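Local coordinates for Non-structural protein NS2 (Bluetongue virus, PDB 1UTY), which binds single-stranded RNA, the chain here being the N-terminal RNA-binding domain of the longer non-structural protein, at residues A[54-59]-A[68-73]. Numbering follows the deposited sequence.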
ATOM      1  N   LYS A  54       7.314 -11.105 -15.888  1.00 22.43           N
ATOM      2  CA  LYS A  54       7.683 -10.676 -14.540  1.00 22.73           C
ATOM      3  C   LYS A  54       7.635  -9.146 -14.367  1.00 22.70           C
ATOM      4  O   LYS A  54       8.046  -8.620 -13.343  1.00 23.06           O
ATOM      5  CB  LYS A  54       9.057 -11.254 -14.146  1.00 23.12           C
ATOM      6  N   GLY A  55       7.117  -8.438 -15.369  1.00 22.48           N
ATOM      7  CA  GLY A  55       6.970  -6.994 -15.301  1.00 22.10           C
ATOM      8  C   GLY A  55       5.714  -6.493 -14.593  1.00 21.96           C
ATOM      9  O   GLY A  55       4.726  -7.235 -14.408  1.00 22.09           O
ATOM     10  N   TYR A  56       5.760  -5.221 -14.209  1.00 21.39           N
ATOM     11  CA  TYR A  56       4.642  -4.538 -13.557  1.00 21.62           C
ATOM     12  C   TYR A  56       3.991  -3.605 -14.559  1.00 21.65           C
ATOM     13  O   TYR A  56       4.683  -2.801 -15.192  1.00 22.52           O
ATOM     14  CB  TYR A  56       5.129  -3.706 -12.350  1.00 21.18           C
ATOM     15  CG  TYR A  56       5.777  -4.529 -11.264  1.00 21.02           C
ATOM     16  CD1 TYR A  56       7.081  -5.016 -11.405  1.00 20.57           C
ATOM     17  CD2 TYR A  56       5.082  -4.844 -10.104  1.00 20.49           C
ATOM     18  CE1 TYR A  56       7.667  -5.804 -10.407  1.00 20.46           C
ATOM     19  CE2 TYR A  56       5.656  -5.615  -9.111  1.00 20.16           C
ATOM     20  CZ  TYR A  56       6.942  -6.084  -9.267  1.00 20.00           C
ATOM     21  OH  TYR A  56       7.492  -6.830  -8.268  1.00 21.67           O
ATOM     22  N   VAL A  57       2.680  -3.716 -14.722  1.00 21.10           N
ATOM     23  CA  VAL A  57       1.946  -2.708 -15.460  1.00 20.68           C
ATOM     24  C   VAL A  57       1.390  -1.742 -14.427  1.00 20.93           C
ATOM     25  O   VAL A  57       0.595  -2.109 -13.565  1.00 21.07           O
ATOM     26  CB  VAL A  57       0.814  -3.298 -16.331  1.00 20.72           C
ATOM     27  CG1 VAL A  57      -0.062  -2.201 -16.906  1.00 19.95           C
ATOM     28  CG2 VAL A  57       1.385  -4.157 -17.446  1.00 20.32           C
ATOM     29  N   LEU A  58       1.860  -0.510 -14.500  1.00 20.97           N
ATOM     30  CA  LEU A  58       1.384   0.538 -13.642  1.00 21.11           C
ATOM     31  C   LEU A  58       0.454   1.428 -14.462  1.00 21.34           C
ATOM     32  O   LEU A  58       0.893   2.311 -15.208  1.00 21.10           O
ATOM     33  CB  LEU A  58       2.566   1.321 -13.072  1.00 21.14           C
ATOM     34  CG  LEU A  58       2.238   2.456 -12.094  1.00 21.65           C
ATOM     35  CD1 LEU A  58       1.290   1.956 -10.970  1.00 19.73           C
ATOM     36  CD2 LEU A  58       3.536   3.067 -11.538  1.00 19.01           C
ATOM     37  N   ASN A  59      -0.836   1.139 -14.343  1.00 21.63           N
ATOM     38  CA  ASN A  59      -1.896   1.910 -14.963  1.00 21.76           C
ATOM     39  C   ASN A  59      -2.166   3.095 -14.036  1.00 22.43           C
ATOM     40  O   ASN A  59      -2.603   2.909 -12.886  1.00 23.14           O
ATOM     41  CB  ASN A  59      -3.115   1.001 -15.107  1.00 21.76           C
ATOM     42  CG  ASN A  59      -4.327   1.676 -15.781  1.00 21.73           C
ATOM     43  OD1 ASN A  59      -4.365   2.875 -15.986  1.00 23.36           O
ATOM     44  ND2 ASN A  59      -5.339   0.877 -16.086  1.00 20.87           N
ATOM     45  N   ILE A  68       4.375   0.617  -5.507  1.00 22.14           N
ATOM     46  CA  ILE A  68       3.925  -0.733  -5.803  1.00 22.11           C
ATOM     47  C   ILE A  68       4.323  -1.664  -4.672  1.00 22.51           C
ATOM     48  O   ILE A  68       5.490  -1.736  -4.325  1.00 21.78           O
ATOM     49  CB  ILE A  68       4.482  -1.232  -7.142  1.00 22.04           C
ATOM     50  CG1 ILE A  68       3.914  -0.402  -8.296  1.00 22.11           C
ATOM     51  CG2 ILE A  68       4.164  -2.719  -7.324  1.00 21.31           C
ATOM     52  CD1 ILE A  68       4.776  -0.416  -9.562  1.00 22.57           C
ATOM     53  N   GLN A  69       3.347  -2.372  -4.099  1.00 23.60           N
ATOM     54  CA  GLN A  69       3.642  -3.272  -2.984  1.00 24.76           C
ATOM     55  C   GLN A  69       3.444  -4.752  -3.276  1.00 25.06           C
ATOM     56  O   GLN A  69       2.324  -5.289  -3.309  1.00 24.98           O
ATOM     57  CB  GLN A  69       2.933  -2.838  -1.709  1.00 25.08           C
ATOM     58  CG  GLN A  69       3.911  -2.281  -0.704  0.65 26.74           C
ATOM     59  CD  GLN A  69       3.554  -0.891  -0.267  0.65 28.39           C
ATOM     60  OE1 GLN A  69       2.731  -0.235  -0.902  0.65 30.42           O
ATOM     61  NE2 GLN A  69       4.158  -0.433   0.830  0.65 28.85           N
ATOM     62  N   ASP A  70       4.581  -5.396  -3.471  1.00 25.23           N
ATOM     63  CA  ASP A  70       4.630  -6.766  -3.906  1.00 25.57           C
ATOM     64  C   ASP A  70       5.395  -7.584  -2.871  1.00 25.90           C
ATOM     65  O   ASP A  70       6.487  -8.093  -3.135  1.00 25.59           O
ATOM     66  CB  ASP A  70       5.293  -6.825  -5.284  1.00 25.21           C
ATOM     67  CG  ASP A  70       5.190  -8.181  -5.914  1.00 25.41           C
ATOM     68  OD1 ASP A  70       4.466  -9.043  -5.351  1.00 24.62           O
ATOM     69  OD2 ASP A  70       5.815  -8.472  -6.967  1.00 25.27           O
ATOM     70  N   GLY A  71       4.805  -7.706  -1.685  1.00 26.66           N
ATOM     71  CA  GLY A  71       5.439  -8.426  -0.596  1.00 27.67           C
ATOM     72  C   GLY A  71       6.659  -7.689  -0.098  1.00 28.25           C
ATOM     73  O   GLY A  71       6.547  -6.563   0.408  1.00 28.13           O
ATOM     74  N   GLN A  72       7.820  -8.313  -0.269  1.00 28.80           N
ATOM     75  CA  GLN A  72       9.091  -7.716   0.140  1.00 29.60           C
ATOM     76  C   GLN A  72       9.594  -6.705  -0.897  1.00 29.99           C
ATOM     77  O   GLN A  72      10.350  -5.798  -0.559  1.00 30.83           O
ATOM     78  CB  GLN A  72      10.145  -8.809   0.387  1.00 29.96           C
ATOM     79  N   ASP A  73       9.166  -6.868  -2.152  1.00 29.85           N
ATOM     80  CA  ASP A  73       9.532  -5.969  -3.244  1.00 29.22           C
ATOM     81  C   ASP A  73       8.628  -4.744  -3.249  1.00 28.33           C
ATOM     82  O   ASP A  73       7.420  -4.846  -3.487  1.00 28.29           O
ATOM     83  CB  ASP A  73       9.436  -6.684  -4.593  1.00 29.74           C
ATOM     84  CG  ASP A  73      10.480  -7.767  -4.762  1.00 31.24           C
ATOM     85  OD1 ASP A  73      11.505  -7.760  -4.046  1.00 33.49           O
ATOM     86  OD2 ASP A  73      10.357  -8.683  -5.599  1.00 34.77           O
TER
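Tyr56 spans the interior of the beta-rich RNA-binding domain to reach Ile68 and Asp70, linking strand 56-59 to the first arm of the beta hairpin formed by strands 64-70 and 73-79. The two strands belong to one mixed sheet but are not neighbours in it; their short segments lie 10.2 Å apart at 145°, and side chains alone bridge the gap. Tyr56 carries its ring beside the backbone N, anti to the carbonyl carbon (chi1 -62°), which sends the phenol across to the other strand. Along the way the CD2–CE2 side of the ring meets the methyl branch of Ile68 obliquely, with CG2 3.6 Å from Tyr56 CD2. The other arm of Ile68 extends back toward strand 56-59, where its CD1 lies 4.2 Å from CD2 of Leu58, a looser apolar touch. Ile75 and Leu77 of strand 73-79 and Val101 of strand 97-110 add to this apolar cluster.

Polarity returns at the far end of the phenol. With the carboxylate of Asp70 swung anti to its own nitrogen, OD2 lies at the ring edge, near its plane, while the carboxylate plane is turned 75° from the ring. Asp70 OD2 also forms a salt bridge with Lys120, which probably favours the ionised carboxylate. Beyond it, a type II' beta turn from Asp70 to Asp73, with Gly71 at positive phi, reverses the chain, closed by Asp73 N to Asp70 O at 3.1 Å, with the return bond from Asp70 N to Asp73 O. The Tyr56 hydroxyl donates at 2.7 Å from its OH to Asp70 OD2, which accepts with its anti lone pair, the one directed away from OD1.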